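PDB 2NLZ: cephalosporin acylase from Bacillus halodurans, which probably cleaves amide bonds of gamma-glutamyl or cephalosporin-type substrates, as a member of the gamma-glutamyltranspeptidase family of N-terminal nucleophile hydrolases. Local coordinates for residues D[53-58]-D[359-364]; D[60-65]-D[157-162]; D[286-291]-D[456-461]; D[290-295]-D[484-489]. The protein carries 1 engineered substitution. All coordinates share one frame; numbering follows the deposited sequence.

Contact 1. Residues D[53-58]-D[359-364]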
# COMPACT_ATOMS: atom_id res chain seq x y z
N ALA D 53 -24.15 13.11 -29.73
CA ALA D 53 -23.65 14.37 -29.19
C ALA D 53 -22.23 14.23 -28.66
O ALA D 53 -21.33 14.97 -29.03
CB ALA D 53 -24.57 14.89 -28.10
N THR D 54 -22.06 13.23 -27.81
CA THR D 54 -20.80 12.93 -27.18
C THR D 54 -19.73 12.47 -28.17
O THR D 54 -18.56 12.80 -28.01
CB THR D 54 -21.00 11.84 -26.11
OG1 THR D 54 -22.15 12.17 -25.32
CG2 THR D 54 -19.78 11.73 -25.22
N ALA D 55 -20.13 11.70 -29.18
CA ALA D 55 -19.17 11.16 -30.15
C ALA D 55 -18.57 12.28 -30.96
O ALA D 55 -17.35 12.39 -31.09
CB ALA D 55 -19.84 10.15 -31.05
N THR D 56 -19.45 13.13 -31.50
CA THR D 56 -19.05 14.26 -32.32
C THR D 56 -18.28 15.28 -31.50
O THR D 56 -17.37 15.93 -32.02
CB THR D 56 -20.25 14.95 -33.01
OG1 THR D 56 -21.26 15.23 -32.03
CG2 THR D 56 -20.82 14.07 -34.09
N ALA D 57 -18.65 15.43 -30.23
CA ALA D 57 -17.92 16.29 -29.30
C ALA D 57 -16.48 15.83 -29.14
O ALA D 57 -15.56 16.64 -29.20
CB ALA D 57 -18.62 16.35 -27.95
N LEU D 58 -16.30 14.51 -28.96
CA LEU D 58 -14.99 13.87 -28.79
C LEU D 58 -14.08 14.07 -29.99
O LEU D 58 -12.85 14.08 -29.87
CB LEU D 58 -15.15 12.37 -28.52
CG LEU D 58 -15.68 11.96 -27.14
CD1 LEU D 58 -16.23 10.53 -27.13
CD2 LEU D 58 -14.63 12.13 -26.07
N VAL D 359 -11.93 6.37 -28.76
CA VAL D 359 -12.77 6.93 -27.70
C VAL D 359 -13.95 6.01 -27.42
O VAL D 359 -14.67 5.61 -28.34
CB VAL D 359 -13.25 8.40 -27.99
CG1 VAL D 359 -12.10 9.37 -27.87
CG2 VAL D 359 -13.90 8.53 -29.35
N TYR D 360 -14.14 5.66 -26.16
CA TYR D 360 -15.32 4.90 -25.76
C TYR D 360 -16.27 5.77 -24.95
O TYR D 360 -15.87 6.74 -24.30
CB TYR D 360 -14.98 3.58 -25.04
CG TYR D 360 -16.23 2.84 -24.65
CD1 TYR D 360 -17.00 2.21 -25.62
CD2 TYR D 360 -16.70 2.82 -23.34
CE1 TYR D 360 -18.19 1.57 -25.30
CE2 TYR D 360 -17.88 2.18 -23.01
CZ TYR D 360 -18.62 1.56 -24.00
OH TYR D 360 -19.80 0.92 -23.69
N LEU D 361 -17.54 5.39 -24.98
CA LEU D 361 -18.63 6.26 -24.59
C LEU D 361 -19.80 5.34 -24.22
O LEU D 361 -20.03 4.32 -24.89
CB LEU D 361 -18.97 7.12 -25.80
CG LEU D 361 -20.14 8.06 -26.06
CD1 LEU D 361 -19.85 8.64 -27.41
CD2 LEU D 361 -21.48 7.35 -26.07
N ALA D 362 -20.53 5.70 -23.16
CA ALA D 362 -21.73 4.96 -22.83
C ALA D 362 -22.82 5.89 -22.36
O ALA D 362 -22.57 6.80 -21.57
CB ALA D 362 -21.45 3.91 -21.77
N THR D 363 -24.02 5.67 -22.88
CA THR D 363 -25.19 6.47 -22.53
C THR D 363 -26.41 5.61 -22.21
O THR D 363 -26.61 4.52 -22.77
CB THR D 363 -25.56 7.42 -23.66
OG1 THR D 363 -25.59 6.68 -24.88
CG2 THR D 363 -24.54 8.54 -23.80
N ALA D 364 -27.24 6.11 -21.30
CA ALA D 364 -28.51 5.48 -20.97
C ALA D 364 -29.52 6.56 -20.55
O ALA D 364 -29.14 7.62 -20.04
CB ALA D 364 -28.32 4.47 -19.86
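L361 carries its CG anti to the backbone N (chi1 170°) and its CD1 anti to CA (chi2 178°), so the extended side chain reaches from the strand to the helix and lays one methyl against the turn formed by T54 and A55. There L361 CD1 lies 3.6 Å from T54 CB and 3.9 Å from A55 CB, with the backbone N of A55 also in contact. T54 holds CG2 anti to its backbone N, which brings this methyl 3.8 Å from L361 CG as the two side chains cross obliquely. Its OG1 sits beside the backbone N instead and bonds A50 O one turn earlier, so a threonine can offer an apolar face here without stranding its hydroxyl. The helix and strand run nearly antiparallel, their axes 9.2 Å apart, and helix 47-61 belongs to a layer covering a sheet in the alpha-beta-beta-alpha sandwich of N-terminal nucleophile hydrolases. An alanine in place of L361 would lose the CD1 contacts with T54, A55 and L58 and would probably loosen the fit of helix to strand. Further along, L58 and V359 slide past each other in opposite directions. L58 CD1 touches V359 CB at 3.8 Å, and V359 CG2 reaches back to L58 CB at 4.1 Å. A55 is short enough for L361 CD1 to reach its backbone N, and beta-branched V359 suits an extended strand, which bonds through its backbone to strand 370-376.

Contact 2. Residues D[60-65]-D[157-162]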
# COMPACT_ATOMS: atom_id res chain seq x y z
N VAL D 60 -13.70 16.71 -31.51
CA VAL D 60 -13.05 17.99 -31.33
C VAL D 60 -12.24 18.01 -30.04
O VAL D 60 -11.16 18.60 -29.99
CB VAL D 60 -14.08 19.13 -31.29
CG1 VAL D 60 -13.41 20.46 -30.96
CG2 VAL D 60 -14.88 19.20 -32.61
N LEU D 61 -12.77 17.35 -29.01
CA LEU D 61 -12.24 17.47 -27.64
C LEU D 61 -11.07 16.55 -27.32
O LEU D 61 -10.26 16.85 -26.44
CB LEU D 61 -13.35 17.26 -26.62
CG LEU D 61 -14.43 18.34 -26.62
CD1 LEU D 61 -15.69 17.82 -25.95
CD2 LEU D 61 -13.90 19.61 -25.96
N GLU D 62 -10.99 15.44 -28.04
CA GLU D 62 -9.87 14.50 -27.89
C GLU D 62 -9.31 14.05 -29.26
O GLU D 62 -9.47 12.89 -29.63
CB GLU D 62 -10.31 13.29 -27.07
CG GLU D 62 -9.18 12.47 -26.51
CD GLU D 62 -9.66 11.34 -25.62
OE1 GLU D 62 -9.15 10.21 -25.78
OE2 GLU D 62 -10.53 11.57 -24.77
N PRO D 63 -8.64 14.96 -29.99
CA PRO D 63 -8.19 14.68 -31.36
C PRO D 63 -7.04 13.68 -31.42
O PRO D 63 -6.67 13.21 -32.49
CB PRO D 63 -7.72 16.04 -31.87
CG PRO D 63 -8.19 17.04 -30.85
CD PRO D 63 -8.24 16.32 -29.57
N THR D 64 -6.50 13.34 -30.26
CA THR D 64 -5.41 12.40 -30.18
C THR D 64 -5.89 10.97 -30.29
O THR D 64 -5.08 10.07 -30.42
CB THR D 64 -4.65 12.55 -28.86
OG1 THR D 64 -5.55 12.42 -27.76
CG2 THR D 64 -3.97 13.91 -28.78
N SER D 65 -7.21 10.76 -30.26
CA SER D 65 -7.77 9.40 -30.22
C SER D 65 -8.87 9.19 -31.25
O SER D 65 -9.58 8.19 -31.23
CB SER D 65 -8.33 9.11 -28.83
OG SER D 65 -7.30 9.06 -27.87
N PRO D 157 -3.74 18.41 -19.10
CA PRO D 157 -2.38 17.84 -19.04
C PRO D 157 -2.20 16.50 -19.76
O PRO D 157 -1.17 16.29 -20.42
CB PRO D 157 -2.15 17.64 -17.54
CG PRO D 157 -2.99 18.65 -16.90
CD PRO D 157 -4.19 18.83 -17.76
N THR D 158 -3.17 15.61 -19.61
CA THR D 158 -3.11 14.28 -20.21
C THR D 158 -3.18 14.36 -21.73
O THR D 158 -2.35 13.77 -22.43
CB THR D 158 -4.23 13.37 -19.68
OG1 THR D 158 -4.32 13.51 -18.26
CG2 THR D 158 -3.98 11.91 -20.04
N LEU D 159 -4.17 15.11 -22.23
CA LEU D 159 -4.30 15.36 -23.65
C LEU D 159 -3.04 16.04 -24.19
O LEU D 159 -2.56 15.70 -25.27
CB LEU D 159 -5.55 16.19 -23.93
CG LEU D 159 -5.87 16.55 -25.38
CD1 LEU D 159 -6.30 15.32 -26.13
CD2 LEU D 159 -6.97 17.59 -25.42
N ALA D 160 -2.50 16.98 -23.40
CA ALA D 160 -1.29 17.71 -23.79
C ALA D 160 -0.09 16.81 -23.99
O ALA D 160 0.74 17.06 -24.86
CB ALA D 160 -0.97 18.78 -22.77
N LYS D 161 0.00 15.75 -23.19
CA LYS D 161 1.09 14.80 -23.28
C LYS D 161 1.08 14.04 -24.62
O LYS D 161 2.10 13.95 -25.29
CB LYS D 161 1.03 13.79 -22.13
CG LYS D 161 2.20 12.80 -22.10
CD LYS D 161 1.77 11.37 -21.71
CE LYS D 161 1.55 11.21 -20.20
NZ LYS D 161 1.18 9.80 -19.84
N TYR D 162 -0.09 13.51 -24.99
CA TYR D 162 -0.19 12.70 -26.19
C TYR D 162 -0.17 13.55 -27.45
O TYR D 162 0.26 13.08 -28.50
CB TYR D 162 -1.45 11.84 -26.17
CG TYR D 162 -1.43 10.74 -25.15
CD1 TYR D 162 -2.11 10.87 -23.94
CD2 TYR D 162 -0.73 9.55 -25.39
CE1 TYR D 162 -2.10 9.85 -23.00
CE2 TYR D 162 -0.71 8.52 -24.45
CZ TYR D 162 -1.39 8.69 -23.26
OH TYR D 162 -1.39 7.69 -22.32
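L159 meets the end of helix 47-61 with one methyl at a backbone carbonyl and the other among the side chains of a turn. Its CG is anti to the backbone N (chi1 -179°), so the fork stands out from helix 157-173. One prong, L159 CD2, rests 3.5 Å from the carbonyl oxygen L61 O in the last turn of the opposing helix. The other, CD1, lies against the side chains of the type I beta turn E62 to S65, closed by the bond from S65 N to E62 O. P63 crosses L159 at about a right angle, its CD 4.1 Å from L159 CD1, while E62 passes obliquely and offers only CG. T64 is also oblique: its OG1 occupies the crowded place between backbone N and carbonyl carbon (chi1 56°) and lies 3.4 Å from L159 CD1, a van der Waals contact of hydroxyl oxygen and methyl. T64 CG2 lies 3.8 Å from the same methyl and 4.2 Å from Y162 CB. Beyond CB the Y162 ring leads away and packs on R511, and P157 touches Y20 of the second subunit. A branched leucine can touch helix end and turn at once, and proline has the phi the turn's second position needs. E62 sends its carboxylate to S29 and, in a salt bridge, to R511. Y153 of strand 153-154 packs on L61, P63 and L159, and V359 of strand 359-365 lies against E62.

Contact 3. Residues D[286-291]-D[456-461]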
# COMPACT_ATOMS: atom_id res chain seq x y z
N PHE D 286 -14.21 -23.44 -16.15
CA PHE D 286 -13.61 -23.41 -14.82
C PHE D 286 -14.50 -22.64 -13.85
O PHE D 286 -15.23 -21.72 -14.24
CB PHE D 286 -12.26 -22.71 -14.86
CG PHE D 286 -11.29 -23.28 -15.85
CD1 PHE D 286 -10.87 -24.61 -15.76
CD2 PHE D 286 -10.74 -22.47 -16.84
CE1 PHE D 286 -9.95 -25.13 -16.67
CE2 PHE D 286 -9.80 -22.98 -17.75
CZ PHE D 286 -9.41 -24.32 -17.66
N GLU D 287 -14.44 -23.02 -12.58
CA GLU D 287 -15.04 -22.23 -11.51
C GLU D 287 -13.94 -21.32 -10.94
O GLU D 287 -12.75 -21.56 -11.19
CB GLU D 287 -15.64 -23.14 -10.42
CG GLU D 287 -16.65 -24.19 -10.91
CD GLU D 287 -17.94 -23.58 -11.46
OE1 GLU D 287 -18.39 -22.55 -10.92
OE2 GLU D 287 -18.49 -24.14 -12.42
N PHE D 288 -14.32 -20.29 -10.19
CA PHE D 288 -13.33 -19.33 -9.67
C PHE D 288 -13.51 -18.99 -8.18
O PHE D 288 -12.62 -19.28 -7.36
CB PHE D 288 -13.32 -18.05 -10.52
CG PHE D 288 -12.87 -18.28 -11.92
CD1 PHE D 288 -11.53 -18.48 -12.21
CD2 PHE D 288 -13.79 -18.34 -12.96
CE1 PHE D 288 -11.11 -18.72 -13.51
CE2 PHE D 288 -13.37 -18.58 -14.26
CZ PHE D 288 -12.02 -18.77 -14.53
N TYR D 289 -14.65 -18.38 -7.88
CA TYR D 289 -15.06 -17.99 -6.52
C TYR D 289 -14.40 -16.69 -6.03
O TYR D 289 -15.11 -15.78 -5.60
CB TYR D 289 -14.94 -19.14 -5.50
CG TYR D 289 -15.61 -20.44 -5.93
CD1 TYR D 289 -17.00 -20.52 -6.08
CD2 TYR D 289 -14.85 -21.58 -6.20
CE1 TYR D 289 -17.61 -21.71 -6.48
CE2 TYR D 289 -15.45 -22.77 -6.60
CZ TYR D 289 -16.82 -22.83 -6.74
OH TYR D 289 -17.41 -24.01 -7.14
N HIS D 290 -13.07 -16.60 -6.10
CA HIS D 290 -12.40 -15.33 -5.81
C HIS D 290 -11.45 -14.79 -6.90
O HIS D 290 -10.74 -15.56 -7.55
CB HIS D 290 -11.69 -15.35 -4.45
CG HIS D 290 -11.34 -13.98 -3.95
ND1 HIS D 290 -12.27 -13.13 -3.39
CD2 HIS D 290 -10.16 -13.31 -3.95
CE1 HIS D 290 -11.68 -12.00 -3.05
NE2 HIS D 290 -10.40 -12.08 -3.38
N LYS D 291 -11.45 -13.46 -7.06
CA LYS D 291 -10.70 -12.78 -8.12
C LYS D 291 -9.19 -12.79 -7.98
O LYS D 291 -8.48 -13.11 -8.94
CB LYS D 291 -11.15 -11.33 -8.22
CG LYS D 291 -10.32 -10.50 -9.18
CD LYS D 291 -10.93 -9.13 -9.36
CE LYS D 291 -9.99 -8.18 -10.12
NZ LYS D 291 -9.66 -8.63 -11.51
N ILE D 456 -19.49 -10.24 -13.38
CA ILE D 456 -20.29 -11.46 -13.23
C ILE D 456 -19.71 -12.40 -12.16
O ILE D 456 -20.40 -12.79 -11.22
CB ILE D 456 -20.49 -12.17 -14.59
CG1 ILE D 456 -21.35 -11.31 -15.53
CG2 ILE D 456 -21.08 -13.56 -14.39
CD1 ILE D 456 -20.98 -11.43 -17.00
N ASP D 457 -18.44 -12.73 -12.31
CA ASP D 457 -17.80 -13.68 -11.40
C ASP D 457 -17.50 -13.11 -10.03
O ASP D 457 -17.60 -13.81 -9.03
CB ASP D 457 -16.50 -14.19 -11.99
CG ASP D 457 -16.72 -14.99 -13.23
OD1 ASP D 457 -17.65 -15.83 -13.22
OD2 ASP D 457 -15.98 -14.78 -14.20
N PHE D 458 -17.12 -11.84 -9.97
CA PHE D 458 -16.56 -11.34 -8.73
C PHE D 458 -17.35 -10.21 -8.07
O PHE D 458 -16.97 -9.73 -7.00
CB PHE D 458 -15.08 -10.99 -8.94
CG PHE D 458 -14.30 -12.08 -9.62
CD1 PHE D 458 -14.35 -13.39 -9.16
CD2 PHE D 458 -13.52 -11.80 -10.72
CE1 PHE D 458 -13.65 -14.40 -9.79
CE2 PHE D 458 -12.79 -12.81 -11.35
CZ PHE D 458 -12.86 -14.12 -10.87
N GLY D 459 -18.46 -9.82 -8.71
CA GLY D 459 -19.46 -8.93 -8.10
C GLY D 459 -19.01 -7.52 -7.75
O GLY D 459 -19.51 -6.91 -6.79
N LEU D 460 -18.06 -7.00 -8.54
CA LEU D 460 -17.56 -5.65 -8.37
C LEU D 460 -18.56 -4.66 -8.93
O LEU D 460 -19.21 -4.94 -9.94
CB LEU D 460 -16.22 -5.48 -9.09
CG LEU D 460 -14.92 -5.65 -8.31
CD1 LEU D 460 -15.13 -6.37 -6.98
CD2 LEU D 460 -13.90 -6.37 -9.18
N ASN D 461 -18.70 -3.52 -8.27
CA ASN D 461 -19.47 -2.42 -8.84
C ASN D 461 -18.77 -1.80 -10.08
O ASN D 461 -17.56 -1.98 -10.23
CB ASN D 461 -19.82 -1.39 -7.77
CG ASN D 461 -18.64 -0.54 -7.38
OD1 ASN D 461 -17.91 -0.02 -8.23
ND2 ASN D 461 -18.47 -0.33 -6.07
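F458 is the tightly held part of this contact, its ring clamped between two backbone-near carbons. Over one face stands K291, whose CB lies 3.6 Å from the ring centroid and 19° off the normal, a CH-pi contact. The opposite face is covered by D457, the residue before it, with its CB 3.5 Å above the plane; the D457 carboxylate bonds Y259 and forms a salt bridge with R260. F288 closes part of the rim: its CB sits near the ring plane, 3.7 Å from F458 CE1, with Y289 O more distant at the same edge. F458 reaches this slot with CG anti to its carbonyl carbon, beside the backbone N (chi1 -49°). K291 runs across the ring at about a right angle, extended until it bends at chi4, so its methylenes pack on the aromatic carbons and its CD meets L460 CD2 at 4.1 Å. A lysine gives apolar length here and still hydrogen-bonds its charged tip, NZ to N454 OD1. An alanine at F458 would remove the ring under K291 and beside F288 and would probably leave the 286-291 loop less firmly held.

The other side is looser. Y289 points away from the opposing segment, is exposed and poorly ordered, and stacks on Y289 of the third subunit, while H290 likewise stacks on its own copy there. G459 takes a positive phi (64°), which favours glycine, as the chain leaves helical geometry. The loop 286-291 bridges helices 274-283 and 294-314, with T296 of the latter against F288 and F458 and Y259 of strand 250-259 beside F288.

Contact 4. Residues D[290-295]-D[484-489]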
# COMPACT_ATOMS: atom_id res chain seq x y z
N HIS D 290 -13.07 -16.60 -6.10
CA HIS D 290 -12.40 -15.33 -5.81
C HIS D 290 -11.45 -14.79 -6.90
O HIS D 290 -10.74 -15.56 -7.55
CB HIS D 290 -11.69 -15.35 -4.45
CG HIS D 290 -11.34 -13.98 -3.95
ND1 HIS D 290 -12.27 -13.13 -3.39
CD2 HIS D 290 -10.16 -13.31 -3.95
CE1 HIS D 290 -11.68 -12.00 -3.05
NE2 HIS D 290 -10.40 -12.08 -3.38
N LYS D 291 -11.45 -13.46 -7.06
CA LYS D 291 -10.70 -12.78 -8.12
C LYS D 291 -9.19 -12.79 -7.98
O LYS D 291 -8.48 -13.11 -8.94
CB LYS D 291 -11.15 -11.33 -8.22
CG LYS D 291 -10.32 -10.50 -9.18
CD LYS D 291 -10.93 -9.13 -9.36
CE LYS D 291 -9.99 -8.18 -10.12
NZ LYS D 291 -9.66 -8.63 -11.51
N ASP D 292 -8.70 -12.41 -6.81
CA ASP D 292 -7.26 -12.21 -6.61
C ASP D 292 -6.52 -13.46 -6.15
O ASP D 292 -5.91 -13.48 -5.09
CB ASP D 292 -7.02 -11.04 -5.65
CG ASP D 292 -7.42 -9.69 -6.24
OD1 ASP D 292 -6.73 -9.20 -7.18
OD2 ASP D 292 -8.43 -9.10 -5.77
N THR D 293 -6.59 -14.52 -6.97
CA THR D 293 -5.75 -15.72 -6.81
C THR D 293 -4.89 -15.89 -8.05
O THR D 293 -5.23 -15.41 -9.14
CB THR D 293 -6.58 -17.03 -6.57
OG1 THR D 293 -7.19 -17.46 -7.80
CG2 THR D 293 -7.65 -16.85 -5.51
N VAL D 294 -3.77 -16.59 -7.89
CA VAL D 294 -2.90 -16.90 -9.02
C VAL D 294 -3.64 -17.79 -10.02
O VAL D 294 -3.49 -17.65 -11.23
CB VAL D 294 -1.57 -17.54 -8.55
CG1 VAL D 294 -1.81 -18.73 -7.60
CG2 VAL D 294 -0.70 -17.95 -9.73
N ASP D 295 -4.47 -18.69 -9.50
CA ASP D 295 -5.28 -19.61 -10.29
C ASP D 295 -6.13 -18.82 -11.29
O ASP D 295 -6.09 -19.08 -12.51
CB ASP D 295 -6.16 -20.45 -9.37
CG ASP D 295 -7.15 -21.31 -10.13
OD1 ASP D 295 -6.72 -22.33 -10.71
OD2 ASP D 295 -8.35 -20.96 -10.13
N THR D 484 0.01 -1.64 -9.93
CA THR D 484 -0.90 -1.94 -8.84
C THR D 484 -1.36 -3.41 -8.90
O THR D 484 -2.12 -3.86 -8.05
CB THR D 484 -2.08 -0.94 -8.83
OG1 THR D 484 -3.07 -1.35 -7.88
CG2 THR D 484 -2.71 -0.82 -10.22
N PHE D 485 -0.90 -4.14 -9.91
CA PHE D 485 -1.09 -5.59 -9.96
C PHE D 485 -0.34 -6.23 -8.79
O PHE D 485 0.86 -5.99 -8.63
CB PHE D 485 -0.59 -6.18 -11.27
CG PHE D 485 -1.05 -7.58 -11.53
CD1 PHE D 485 -0.31 -8.67 -11.06
CD2 PHE D 485 -2.21 -7.82 -12.24
CE1 PHE D 485 -0.74 -9.98 -11.30
CE2 PHE D 485 -2.64 -9.12 -12.48
CZ PHE D 485 -1.90 -10.20 -12.00
N PRO D 486 -1.04 -7.04 -7.98
CA PRO D 486 -0.47 -7.64 -6.79
C PRO D 486 0.81 -8.46 -7.08
O PRO D 486 0.80 -9.38 -7.93
CB PRO D 486 -1.61 -8.51 -6.24
CG PRO D 486 -2.57 -8.66 -7.37
CD PRO D 486 -2.45 -7.41 -8.16
N VAL D 487 1.89 -8.10 -6.38
CA VAL D 487 3.25 -8.54 -6.70
C VAL D 487 3.48 -10.01 -6.41
O VAL D 487 4.14 -10.70 -7.20
CB VAL D 487 4.31 -7.66 -5.97
CG1 VAL D 487 5.72 -8.13 -6.28
CG2 VAL D 487 4.15 -6.19 -6.34
N ASP D 488 2.93 -10.51 -5.30
CA ASP D 488 3.04 -11.93 -4.98
C ASP D 488 2.45 -12.79 -6.11
O ASP D 488 3.07 -13.78 -6.51
CB ASP D 488 2.35 -12.25 -3.65
CG ASP D 488 2.33 -13.73 -3.37
OD1 ASP D 488 1.22 -14.29 -3.25
OD2 ASP D 488 3.42 -14.34 -3.30
N ILE D 489 1.27 -12.39 -6.59
CA ILE D 489 0.58 -13.09 -7.68
C ILE D 489 1.35 -13.01 -8.99
O ILE D 489 1.51 -14.02 -9.69
CB ILE D 489 -0.87 -12.58 -7.85
CG1 ILE D 489 -1.73 -13.07 -6.68
CG2 ILE D 489 -1.46 -13.05 -9.19
CD1 ILE D 489 -3.05 -12.35 -6.50
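The ring of F485 carries P486 on one face, with the CD of that proline 3.6 Å above the plane and offset toward the rim, and it makes an edge-to-face pair with Y297. The F485 side chain also packs on A490 and L493 of helix 487-495. Here two helix N termini meet, with T293 at the N-cap position of helix 294-314 and P486 at that of helix 487-495. Proline suits a helix start, where its missing N-H costs no helical bond. D292, the centre of an inverse gamma turn closed by a weak bond from T293 N to K291 O, lies across the proline ring at about a right angle, its OD1 4.2 Å from P486 CG. In its flat carboxylate OD1 bonds Y297 OH and OD2 bonds Y12 OH of the second subunit, which probably favours the ionised form and fixes the group's rotation. On the T293 side the assembly also intervenes, since H290 of the third subunit packs on T293.

I489 supplies most of the apolar contact. Its CG2, anti to the backbone N, lies 4.1 Å from V294 CA, where the CA atoms of V294 and I489 are the closest pair across the segments. CG1 is anti to the carbonyl carbon (chi1 -72°) and extends to CD1, which ends against the D292-T293 peptide of the gamma turn, 3.4 Å from D292 O and 3.7 Å from D292 C.

Overall arrangement
Contacts 1 and 2 lie in the buried part of the chain and both use helix 47-61, one along its flank and one at its C-terminal end. They touch where V359 meets E62 and S65. Contacts 3 and 4 are surface contacts, about 13 Å apart between centres, which share H290 and K291 in the loop leading into helix 294-314. Contact 1 is mainly hydrocarbon, helix on strand, whereas contact 2 fits a leucine fork against a turn whose glutamate is paired. Contact 3 depends on an aromatic ring and contact 4 on an isoleucine in the first turn of one helix, set against the start of another; in both, polar tips find partners nearby and residues meet other subunits.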